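Putative exonuclease (Eubacterium rectale, PDB 3L0A) is a zinc-binding protein of the PDDEXK-like nuclease clan that probably acts as a hydrolase, perhaps an exonuclease. Local coordinates at residues E13-Y18 against K127-M132; K25-T30 against Y39-L44; E105-Y110 against I204-V209. All coordinates share one frame; numbering follows the deposited sequence.

Contact 1 (E13-Y18 against K127-M132)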
loop_
_atom_site.group_PDB
_atom_site.type_symbol
_atom_site.label_atom_id
_atom_site.label_comp_id
_atom_site.label_asym_id
_atom_site.label_seq_id
_atom_site.Cartn_x
_atom_site.Cartn_y
_atom_site.Cartn_z
ATOM N N GLU A 13 -31.004 -22.711 -7.170
ATOM C CA GLU A 13 -32.083 -23.385 -6.415
ATOM C C GLU A 13 -31.596 -23.989 -5.102
ATOM O O GLU A 13 -32.372 -24.082 -4.158
ATOM C CB GLU A 13 -32.890 -24.445 -7.239
ATOM C CG GLU A 13 -32.088 -25.446 -8.136
ATOM C CD GLU A 13 -31.579 -24.811 -9.481
ATOM O OE1 GLU A 13 -32.424 -24.379 -10.314
ATOM O OE2 GLU A 13 -30.341 -24.730 -9.699
ATOM N N ALA A 14 -30.333 -24.394 -5.020
ATOM C CA ALA A 14 -29.806 -24.835 -3.728
ATOM C C ALA A 14 -29.788 -23.643 -2.743
ATOM O O ALA A 14 -30.088 -23.800 -1.557
ATOM C CB ALA A 14 -28.434 -25.453 -3.876
ATOM N N ASN A 15 -29.493 -22.450 -3.246
ATOM C CA ASN A 15 -29.371 -21.257 -2.390
ATOM C C ASN A 15 -30.671 -20.586 -2.010
ATOM O O ASN A 15 -30.697 -19.847 -1.032
ATOM C CB ASN A 15 -28.455 -20.205 -3.031
ATOM C CG ASN A 15 -27.008 -20.579 -2.938
ATOM O OD1 ASN A 15 -26.518 -20.954 -1.869
ATOM N ND2 ASN A 15 -26.307 -20.496 -4.060
ATOM N N LYS A 16 -31.729 -20.815 -2.782
ATOM C CA LYS A 16 -33.046 -20.317 -2.432
ATOM C C LYS A 16 -33.630 -21.162 -1.305
ATOM O O LYS A 16 -34.169 -20.625 -0.343
ATOM C CB LYS A 16 -33.969 -20.287 -3.663
ATOM C CG LYS A 16 -33.646 -19.121 -4.646
ATOM C CD LYS A 16 -34.802 -18.779 -5.639
ATOM C CE LYS A 16 -34.704 -17.310 -6.101
ATOM N NZ LYS A 16 -35.276 -17.018 -7.462
ATOM N N GLU A 17 -33.501 -22.481 -1.414
ATOM C CA GLU A 17 -34.037 -23.413 -0.396
ATOM C C GLU A 17 -33.210 -23.454 0.918
ATOM O O GLU A 17 -33.745 -23.730 1.995
ATOM C CB GLU A 17 -34.191 -24.840 -0.981
ATOM C CG GLU A 17 -35.317 -25.665 -0.340
ATOM C CD GLU A 17 -35.572 -27.006 -1.053
ATOM O OE1 GLU A 17 -35.878 -26.986 -2.273
ATOM O OE2 GLU A 17 -35.479 -28.080 -0.389
ATOM N N TYR A 18 -31.917 -23.171 0.843
ATOM C CA TYR A 18 -31.078 -23.291 2.018
ATOM C C TYR A 18 -30.287 -22.014 2.318
ATOM O O TYR A 18 -29.508 -21.568 1.483
ATOM C CB TYR A 18 -30.120 -24.471 1.824
ATOM C CG TYR A 18 -30.778 -25.862 1.723
ATOM C CD1 TYR A 18 -31.195 -26.558 2.868
ATOM C CD2 TYR A 18 -30.929 -26.497 0.499
ATOM C CE1 TYR A 18 -31.781 -27.840 2.779
ATOM C CE2 TYR A 18 -31.508 -27.772 0.406
ATOM C CZ TYR A 18 -31.932 -28.434 1.546
ATOM O OH TYR A 18 -32.492 -29.683 1.432
ATOM N N LYS A 127 -34.268 -23.556 6.688
ATOM C CA LYS A 127 -33.373 -24.677 6.471
ATOM C C LYS A 127 -31.992 -24.070 6.165
ATOM O O LYS A 127 -31.922 -22.997 5.560
ATOM C CB LYS A 127 -33.846 -25.508 5.272
ATOM C CG LYS A 127 -35.286 -25.970 5.314
ATOM C CD LYS A 127 -35.652 -26.844 4.099
ATOM C CE LYS A 127 -35.357 -28.331 4.347
ATOM N NZ LYS A 127 -35.889 -29.247 3.270
ATOM N N TRP A 128 -30.909 -24.739 6.579
ATOM C CA TRP A 128 -29.525 -24.331 6.263
ATOM C C TRP A 128 -28.745 -25.459 5.582
ATOM O O TRP A 128 -29.155 -26.608 5.633
ATOM C CB TRP A 128 -28.764 -23.958 7.533
ATOM C CG TRP A 128 -29.185 -22.680 8.201
ATOM C CD1 TRP A 128 -30.391 -22.420 8.783
ATOM C CD2 TRP A 128 -28.382 -21.511 8.398
ATOM N NE1 TRP A 128 -30.405 -21.153 9.309
ATOM C CE2 TRP A 128 -29.188 -20.567 9.091
ATOM C CE3 TRP A 128 -27.075 -21.158 8.035
ATOM C CZ2 TRP A 128 -28.727 -19.275 9.436
ATOM C CZ3 TRP A 128 -26.600 -19.862 8.369
ATOM C CH2 TRP A 128 -27.431 -18.943 9.070
ATOM N N LYS A 129 -27.614 -25.122 4.960
ATOM C CA LYS A 129 -26.678 -26.123 4.431
ATOM C C LYS A 129 -25.254 -25.776 4.833
ATOM O O LYS A 129 -24.931 -24.624 4.973
ATOM C CB LYS A 129 -26.731 -26.195 2.909
ATOM C CG LYS A 129 -26.591 -24.867 2.182
ATOM C CD LYS A 129 -26.704 -25.114 0.677
ATOM C CE LYS A 129 -26.752 -23.830 -0.177
ATOM N NZ LYS A 129 -25.419 -23.461 -0.740
ATOM N N ILE A 130 -24.432 -26.802 5.031
ATOM C CA ILE A 130 -22.989 -26.636 5.274
ATOM C C ILE A 130 -22.218 -27.651 4.438
ATOM O O ILE A 130 -22.774 -28.680 4.019
ATOM C CB ILE A 130 -22.619 -26.804 6.770
ATOM C CG1 ILE A 130 -22.993 -28.210 7.263
ATOM C CG2 ILE A 130 -23.327 -25.726 7.649
ATOM C CD1 ILE A 130 -22.032 -28.768 8.321
ATOM N N LYS A 131 -20.948 -27.347 4.207
ATOM C CA LYS A 131 -20.023 -28.203 3.476
ATOM C C LYS A 131 -18.647 -28.035 4.135
ATOM O O LYS A 131 -18.078 -26.954 4.102
ATOM C CB LYS A 131 -19.960 -27.820 1.999
ATOM C CG LYS A 131 -19.270 -28.862 1.160
ATOM C CD LYS A 131 -19.446 -28.684 -0.354
ATOM C CE LYS A 131 -18.662 -27.481 -0.850
ATOM N NZ LYS A 131 -18.169 -27.706 -2.236
HETATM N N MSE A 132 -18.121 -29.083 4.755
HETATM C CA MSE A 132 -16.951 -28.955 5.650
HETATM C C MSE A 132 -15.687 -29.489 4.958
HETATM O O MSE A 132 -15.717 -30.540 4.333
HETATM C CB MSE A 132 -17.213 -29.740 6.949
HETATM C CG MSE A 132 -18.496 -29.385 7.708
HETATM SE SE MSE A 132 -18.749 -30.538 9.280
HETATM C CE MSE A 132 -19.742 -31.962 8.398
#
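Lys129 places CG between its own backbone N and carbonyl carbon (chi1 51°), and its chain then runs straight to CE before turning at the last torsion (chi4 97°). Lys129 CG lies 3.6 Å from Tyr18 CB. At its tip, Lys129 NZ donates a hydrogen bond of 3.0 Å to Asn15 OD1. The two side chains cross at about a right angle, and the ammonium sits above the amide plane. Lys129 CE also lies 3.6 Å from Ala14 O. Lys129 NZ also bonds Tyr9 O, its strongest polar partner, and makes a cation-pi contact with Tyr9. An alanine in place of Lys129 would probably leave Asn15 OD1 without this donor and open a gap beside Tyr18 CB.

Tyr18 holds CG anti to its carbonyl carbon (chi1 -65°), which sets its ring obliquely against Lys127, with Tyr18 CD1 3.7 Å from Lys127 CB. Trp128 O also approaches this ring, 3.4 Å from Tyr18 CD1. Glu17 and Lys127 lie side by side and point the same way. Their salt bridge is long, at 3.9 Å between Glu17 OE2 and Lys127 NZ. Glu17 OE2 is also hydrogen-bonded to Met2 N, and Tyr18 OH to Met2 O. The contact packs the end of helix 12-17 against strand 126-136 of the mixed sheet, where the chain passes into the short parallel strand 19-20. Its chemistry implies a lysine ammonium held by several partners within the fold, and a long, weaker charge pair between Glu17 and Lys127, whose side chains are partly exposed.

Contact 2 (K25-T30 against Y39-L44)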
loop_
_atom_site.group_PDB
_atom_site.type_symbol
_atom_site.label_atom_id
_atom_site.label_comp_id
_atom_site.label_asym_id
_atom_site.label_seq_id
_atom_site.Cartn_x
_atom_site.Cartn_y
_atom_site.Cartn_z
ATOM N N LYS A 25 -23.722 -13.965 5.552
ATOM C CA LYS A 25 -22.788 -12.866 5.493
ATOM C C LYS A 25 -23.113 -11.843 4.368
ATOM O O LYS A 25 -22.898 -10.640 4.561
ATOM C CB LYS A 25 -21.341 -13.381 5.357
ATOM C CG LYS A 25 -20.748 -14.097 6.590
ATOM C CD LYS A 25 -19.378 -14.674 6.252
ATOM C CE LYS A 25 -18.587 -15.130 7.477
ATOM N NZ LYS A 25 -17.110 -15.327 7.148
ATOM N N ASP A 26 -23.628 -12.303 3.217
ATOM C CA ASP A 26 -24.055 -11.371 2.147
ATOM C C ASP A 26 -24.990 -10.323 2.762
ATOM O O ASP A 26 -24.780 -9.103 2.636
ATOM C CB ASP A 26 -24.776 -12.086 0.990
ATOM C CG ASP A 26 -23.855 -13.005 0.147
ATOM O OD1 ASP A 26 -22.599 -12.769 0.081
ATOM O OD2 ASP A 26 -24.418 -13.973 -0.465
ATOM N N PHE A 27 -25.989 -10.809 3.492
ATOM C CA PHE A 27 -26.906 -9.921 4.169
ATOM C C PHE A 27 -26.293 -9.242 5.375
ATOM O O PHE A 27 -26.380 -8.016 5.471
ATOM C CB PHE A 27 -28.185 -10.654 4.545
ATOM C CG PHE A 27 -29.030 -11.010 3.371
ATOM C CD1 PHE A 27 -29.899 -10.074 2.822
ATOM C CD2 PHE A 27 -28.947 -12.261 2.792
ATOM C CE1 PHE A 27 -30.704 -10.400 1.714
ATOM C CE2 PHE A 27 -29.740 -12.605 1.709
ATOM C CZ PHE A 27 -30.618 -11.674 1.163
ATOM N N ALA A 28 -25.642 -9.991 6.267
ATOM C CA ALA A 28 -25.288 -9.445 7.594
ATOM C C ALA A 28 -23.896 -8.849 7.716
ATOM O O ALA A 28 -23.656 -8.027 8.614
ATOM C CB ALA A 28 -25.477 -10.467 8.657
ATOM N N GLY A 29 -22.979 -9.256 6.840
ATOM C CA GLY A 29 -21.638 -8.661 6.782
ATOM C C GLY A 29 -20.714 -9.149 7.902
ATOM O O GLY A 29 -21.099 -9.923 8.787
ATOM N N THR A 30 -19.481 -8.669 7.871
ATOM C CA THR A 30 -18.526 -8.982 8.906
ATOM C C THR A 30 -17.828 -7.665 9.220
ATOM O O THR A 30 -18.086 -6.671 8.544
ATOM C CB THR A 30 -17.522 -10.032 8.418
ATOM O OG1 THR A 30 -16.728 -9.490 7.374
ATOM C CG2 THR A 30 -18.236 -11.282 7.889
ATOM N N TYR A 39 -27.277 -6.575 -2.595
ATOM C CA TYR A 39 -26.277 -7.496 -3.124
ATOM C C TYR A 39 -26.665 -8.941 -2.902
ATOM O O TYR A 39 -26.531 -9.784 -3.795
ATOM C CB TYR A 39 -24.923 -7.214 -2.483
ATOM C CG TYR A 39 -23.840 -8.257 -2.693
ATOM C CD1 TYR A 39 -23.223 -8.420 -3.920
ATOM C CD2 TYR A 39 -23.415 -9.048 -1.640
ATOM C CE1 TYR A 39 -22.197 -9.373 -4.110
ATOM C CE2 TYR A 39 -22.373 -9.998 -1.799
ATOM C CZ TYR A 39 -21.775 -10.154 -3.036
ATOM O OH TYR A 39 -20.786 -11.096 -3.193
ATOM N N GLY A 40 -27.178 -9.213 -1.711
ATOM C CA GLY A 40 -27.600 -10.542 -1.363
ATOM C C GLY A 40 -28.790 -11.053 -2.155
ATOM O O GLY A 40 -28.890 -12.269 -2.417
HETATM N N MSE A 41 -29.691 -10.134 -2.496
HETATM C CA MSE A 41 -30.919 -10.475 -3.238
HETATM C C MSE A 41 -30.604 -10.574 -4.733
HETATM O O MSE A 41 -31.080 -11.470 -5.398
HETATM C CB MSE A 41 -32.007 -9.425 -2.997
HETATM C CG MSE A 41 -32.610 -9.464 -1.594
HETATM SE SE MSE A 41 -33.574 -11.092 -1.250
HETATM C CE MSE A 41 -35.258 -10.510 -2.042
ATOM N N GLU A 42 -29.748 -9.691 -5.253
ATOM C CA GLU A 42 -29.291 -9.813 -6.629
ATOM C C GLU A 42 -28.482 -11.106 -6.910
ATOM O O GLU A 42 -28.603 -11.691 -7.994
ATOM C CB GLU A 42 -28.497 -8.572 -7.010
ATOM C CG GLU A 42 -29.330 -7.313 -6.925
ATOM C CD GLU A 42 -30.522 -7.364 -7.834
ATOM O OE1 GLU A 42 -30.333 -7.236 -9.057
ATOM O OE2 GLU A 42 -31.665 -7.513 -7.337
ATOM N N LYS A 43 -27.687 -11.573 -5.947
ATOM C CA LYS A 43 -26.998 -12.880 -6.078
ATOM C C LYS A 43 -27.971 -14.064 -6.150
ATOM O O LYS A 43 -27.752 -15.002 -6.930
ATOM C CB LYS A 43 -25.996 -13.130 -4.935
ATOM C CG LYS A 43 -24.599 -12.557 -5.189
ATOM C CD LYS A 43 -23.641 -12.759 -3.956
ATOM C CE LYS A 43 -22.782 -14.057 -4.023
ATOM N NZ LYS A 43 -22.253 -14.534 -2.695
ATOM N N LEU A 44 -29.021 -14.016 -5.325
ATOM C CA LEU A 44 -30.062 -15.042 -5.299
ATOM C C LEU A 44 -30.844 -15.124 -6.607
ATOM O O LEU A 44 -30.985 -16.212 -7.156
ATOM C CB LEU A 44 -31.038 -14.770 -4.151
ATOM C CG LEU A 44 -30.510 -14.973 -2.737
ATOM C CD1 LEU A 44 -31.330 -14.125 -1.761
ATOM C CD2 LEU A 44 -30.541 -16.473 -2.372
HETATM O O HOH W 1 -27.004 -14.185 -1.382
#
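Asp26 and Lys43 cross at about a right angle. The Lys43 chain bends at chi3 (93°), which turns CE aside on the way to the carboxylate. Lys43 NZ lies 3.2 Å from Asp26 OD2, on its syn side and 21° out of the carboxylate plane. A weak bond of 3.3 Å joins Lys43 NZ to Asp26 OD1, so NZ reaches both oxygens, OD2 more firmly. Asp26 OD2 also accepts from a water that donates to Gly40 O, which ties the carboxylate to the backbone of helix 37-45. The Tyr39 ring stands nearly upright to the carboxylate, their planes 84° apart, with Tyr39 CE2 3.4 Å from Asp26 OD1. The hydroxyl of Tyr39 bonds Asp50.

This is a helix-to-helix contact between 21-28 and 37-45, near the four-cysteine zinc site. The Tyr39 side chain comes within about 4 Å of those of the zinc ligands Cys36 and Cys244 (nearest atoms); Cys241 and Cys247 complete the site. At the point of closest backbone approach helix 37-45 has a glycine. Gly40 CA lies over one face of the Phe27 ring, offset toward the rim, and a side chain at this position would come tight against Phe27 CZ.

The rim of the same ring meets two other residues. Met41, a selenomethionine, makes a Met-aromatic contact at the edge: its SE is 3.9 Å from Phe27 CZ. Leu44 crosses Phe27 at about a right angle and brings CD1 to the edge, 3.9 Å from Phe27 CZ. Ile228 and Val231 of helix 211-232 also touch Phe27, and Val231 touches Met41.

Contact 3 (E105-Y110 against I204-V209)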
loop_
_atom_site.group_PDB
_atom_site.type_symbol
_atom_site.label_atom_id
_atom_site.label_comp_id
_atom_site.label_asym_id
_atom_site.label_seq_id
_atom_site.Cartn_x
_atom_site.Cartn_y
_atom_site.Cartn_z
ATOM N N GLU A 105 3.219 -33.507 10.042
ATOM C CA GLU A 105 2.331 -34.596 10.471
ATOM C C GLU A 105 1.141 -34.118 11.278
ATOM O O GLU A 105 0.020 -34.575 11.067
ATOM C CB GLU A 105 3.087 -35.653 11.297
ATOM C CG GLU A 105 4.065 -36.485 10.491
ATOM C CD GLU A 105 4.473 -37.797 11.189
ATOM O OE1 GLU A 105 4.190 -37.947 12.401
ATOM O OE2 GLU A 105 5.045 -38.679 10.496
ATOM N N TYR A 106 1.386 -33.221 12.223
ATOM C CA TYR A 106 0.318 -32.727 13.088
ATOM C C TYR A 106 -0.781 -32.039 12.249
ATOM O O TYR A 106 -1.965 -32.368 12.346
ATOM C CB TYR A 106 0.888 -31.775 14.154
ATOM C CG TYR A 106 -0.114 -31.465 15.266
ATOM C CD1 TYR A 106 -0.466 -32.425 16.213
ATOM C CD2 TYR A 106 -0.739 -30.222 15.340
ATOM C CE1 TYR A 106 -1.389 -32.141 17.208
ATOM C CE2 TYR A 106 -1.658 -29.942 16.331
ATOM C CZ TYR A 106 -1.972 -30.895 17.252
ATOM O OH TYR A 106 -2.896 -30.578 18.202
ATOM N N PHE A 107 -0.378 -31.139 11.380
ATOM C CA PHE A 107 -1.334 -30.430 10.541
ATOM C C PHE A 107 -2.057 -31.458 9.693
ATOM O O PHE A 107 -3.287 -31.456 9.634
ATOM C CB PHE A 107 -0.603 -29.394 9.684
ATOM C CG PHE A 107 -1.514 -28.353 8.959
ATOM C CD1 PHE A 107 -2.446 -28.730 7.999
ATOM C CD2 PHE A 107 -1.367 -26.989 9.221
ATOM C CE1 PHE A 107 -3.221 -27.783 7.329
ATOM C CE2 PHE A 107 -2.127 -26.030 8.549
ATOM C CZ PHE A 107 -3.043 -26.424 7.610
HETATM N N MSE A 108 -1.316 -32.374 9.073
HETATM C CA MSE A 108 -1.980 -33.410 8.238
HETATM C C MSE A 108 -3.003 -34.238 9.043
HETATM O O MSE A 108 -3.916 -34.784 8.476
HETATM C CB MSE A 108 -0.980 -34.328 7.504
HETATM C CG MSE A 108 -0.286 -33.688 6.306
HETATM SE SE MSE A 108 -1.465 -32.846 5.062
HETATM C CE MSE A 108 -2.063 -34.415 4.130
ATOM N N LYS A 109 -2.899 -34.334 10.352
ATOM C CA LYS A 109 -3.896 -35.118 11.076
ATOM C C LYS A 109 -5.232 -34.412 11.081
ATOM O O LYS A 109 -6.264 -35.058 11.086
ATOM C CB LYS A 109 -3.471 -35.420 12.513
ATOM C CG LYS A 109 -2.308 -36.380 12.675
ATOM C CD LYS A 109 -1.666 -36.183 14.088
ATOM C CE LYS A 109 -0.570 -37.234 14.461
ATOM N NZ LYS A 109 0.194 -36.790 15.689
ATOM N N TYR A 110 -5.232 -33.090 11.100
ATOM C CA TYR A 110 -6.513 -32.363 11.125
ATOM C C TYR A 110 -7.157 -32.393 9.737
ATOM O O TYR A 110 -8.387 -32.266 9.592
ATOM C CB TYR A 110 -6.331 -30.946 11.613
ATOM C CG TYR A 110 -6.168 -30.834 13.070
ATOM C CD1 TYR A 110 -4.970 -31.179 13.673
ATOM C CD2 TYR A 110 -7.203 -30.377 13.886
ATOM C CE1 TYR A 110 -4.809 -31.087 15.045
ATOM C CE2 TYR A 110 -7.038 -30.282 15.265
ATOM C CZ TYR A 110 -5.841 -30.645 15.837
ATOM O OH TYR A 110 -5.652 -30.571 17.206
ATOM N N ILE A 204 2.249 -21.692 9.188
ATOM C CA ILE A 204 1.206 -22.697 9.418
ATOM C C ILE A 204 0.827 -22.813 10.904
ATOM O O ILE A 204 1.738 -22.846 11.768
ATOM C CB ILE A 204 1.600 -24.150 8.917
ATOM C CG1 ILE A 204 2.643 -24.805 9.844
ATOM C CG2 ILE A 204 2.029 -24.135 7.438
ATOM C CD1 ILE A 204 3.291 -26.056 9.311
ATOM N N ARG A 205 -0.495 -22.934 11.167
ATOM C CA ARG A 205 -1.085 -23.093 12.506
ATOM C C ARG A 205 -2.390 -23.863 12.438
ATOM O O ARG A 205 -3.178 -23.658 11.518
ATOM C CB ARG A 205 -1.471 -21.731 13.121
ATOM C CG ARG A 205 -0.366 -20.794 13.509
ATOM C CD ARG A 205 0.543 -21.348 14.527
ATOM N NE ARG A 205 1.591 -20.385 14.883
ATOM C CZ ARG A 205 2.494 -20.609 15.845
ATOM N NH1 ARG A 205 2.486 -21.749 16.535
ATOM N NH2 ARG A 205 3.411 -19.693 16.128
ATOM N N ILE A 206 -2.646 -24.681 13.452
ATOM C CA ILE A 206 -3.988 -25.169 13.786
ATOM C C ILE A 206 -4.562 -24.258 14.871
ATOM O O ILE A 206 -3.958 -24.114 15.930
ATOM C CB ILE A 206 -3.934 -26.626 14.305
ATOM C CG1 ILE A 206 -3.524 -27.593 13.189
ATOM C CG2 ILE A 206 -5.290 -27.070 14.799
ATOM C CD1 ILE A 206 -4.408 -27.457 11.841
ATOM N N ILE A 207 -5.699 -23.604 14.620
ATOM C CA ILE A 207 -6.276 -22.676 15.594
ATOM C C ILE A 207 -7.643 -23.177 16.092
ATOM O O ILE A 207 -8.596 -23.242 15.314
ATOM C CB ILE A 207 -6.462 -21.302 14.994
ATOM C CG1 ILE A 207 -5.149 -20.803 14.397
ATOM C CG2 ILE A 207 -6.993 -20.289 16.054
ATOM C CD1 ILE A 207 -5.266 -20.208 13.053
ATOM N N HIS A 208 -7.735 -23.502 17.381
ATOM C CA HIS A 208 -9.018 -23.852 18.025
ATOM C C HIS A 208 -9.811 -22.580 18.361
ATOM O O HIS A 208 -9.338 -21.711 19.116
ATOM C CB HIS A 208 -8.746 -24.631 19.275
ATOM C CG HIS A 208 -9.971 -25.171 19.951
ATOM N ND1 HIS A 208 -9.921 -25.790 21.184
ATOM C CD2 HIS A 208 -11.277 -25.150 19.587
ATOM C CE1 HIS A 208 -11.152 -26.113 21.550
ATOM N NE2 HIS A 208 -11.992 -25.714 20.608
ATOM N N VAL A 209 -11.001 -22.470 17.774
ATOM C CA VAL A 209 -11.943 -21.373 18.062
ATOM C C VAL A 209 -12.907 -21.897 19.130
ATOM O O VAL A 209 -13.730 -22.751 18.848
ATOM C CB VAL A 209 -12.724 -20.961 16.788
ATOM C CG1 VAL A 209 -13.607 -19.746 17.059
ATOM C CG2 VAL A 209 -11.771 -20.697 15.606
#
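Apolar packing of a short helix on a strand makes this contact: helix 105-110 lies against strand 204-209 of the mixed sheet. No hydrogen bond joins the two segments. Their axes come within 9.1 Å and cross at 47°. Ile206 is the centre of the contact. It points toward the helix and reaches the rings of Tyr106, Phe107 and Tyr110.

Two of these meetings are CH-pi contacts. Ile206 CG2 stands over the centre of the Tyr110 ring, 3.7 Å from Tyr110 CE2. Ile206 CD1 lies over one face of the Phe107 ring, offset toward the rim, and is 4.0 Å from Phe107 CD2. CD1 also touches the base of Tyr110. In Ile206, CG1 is anti to the carbonyl carbon (chi1 -68°), and chi2 of -52° then places CD1 over Phe107. Ile206 CG1 also packs on Tyr106, 4.3 Å from Tyr106 CE2. Tyr110 OH donates to Tyr106 OH at 2.9 Å, which couples the ends of the two tyrosines.

Phe107 extends the packing along the strand. Its CD2 is 4.1 Å from Ile204 CB, and its CE2 lies 3.9 Å from Arg205 O. Both approaches to the ring are oblique.

Neighbouring strand 191-197 widens the apolar patch: Phe192 meets Tyr110 edge-to-face and Ala194 touches Phe107. Ile101 of helix 89-102 packs on Phe107 from within the same chain. Strand 204-209 pairs through Ile207 and His208 with a parallel strand of the second subunit, so the sheet continues across the interface.

Contacts 1 and 3 both set a helix on the same mixed sheet, on strands 126-136 and 204-209, with their centres about 27 Å apart. Contact 2 instead joins two helices. All three are partly buried, and none is wholly core or surface. Contact 3 is apolar and lies farthest from the centre of the chain, beside the second subunit. Contacts 1 and 2 mix packing with charge: a buried lysine bonds an amide in the first, and an aspartate-lysine pair with a water serves the second. These two touch, Asn15 O lying 3.6 Å from Leu44 CD2. Contact 2 alone adjoins the zinc site.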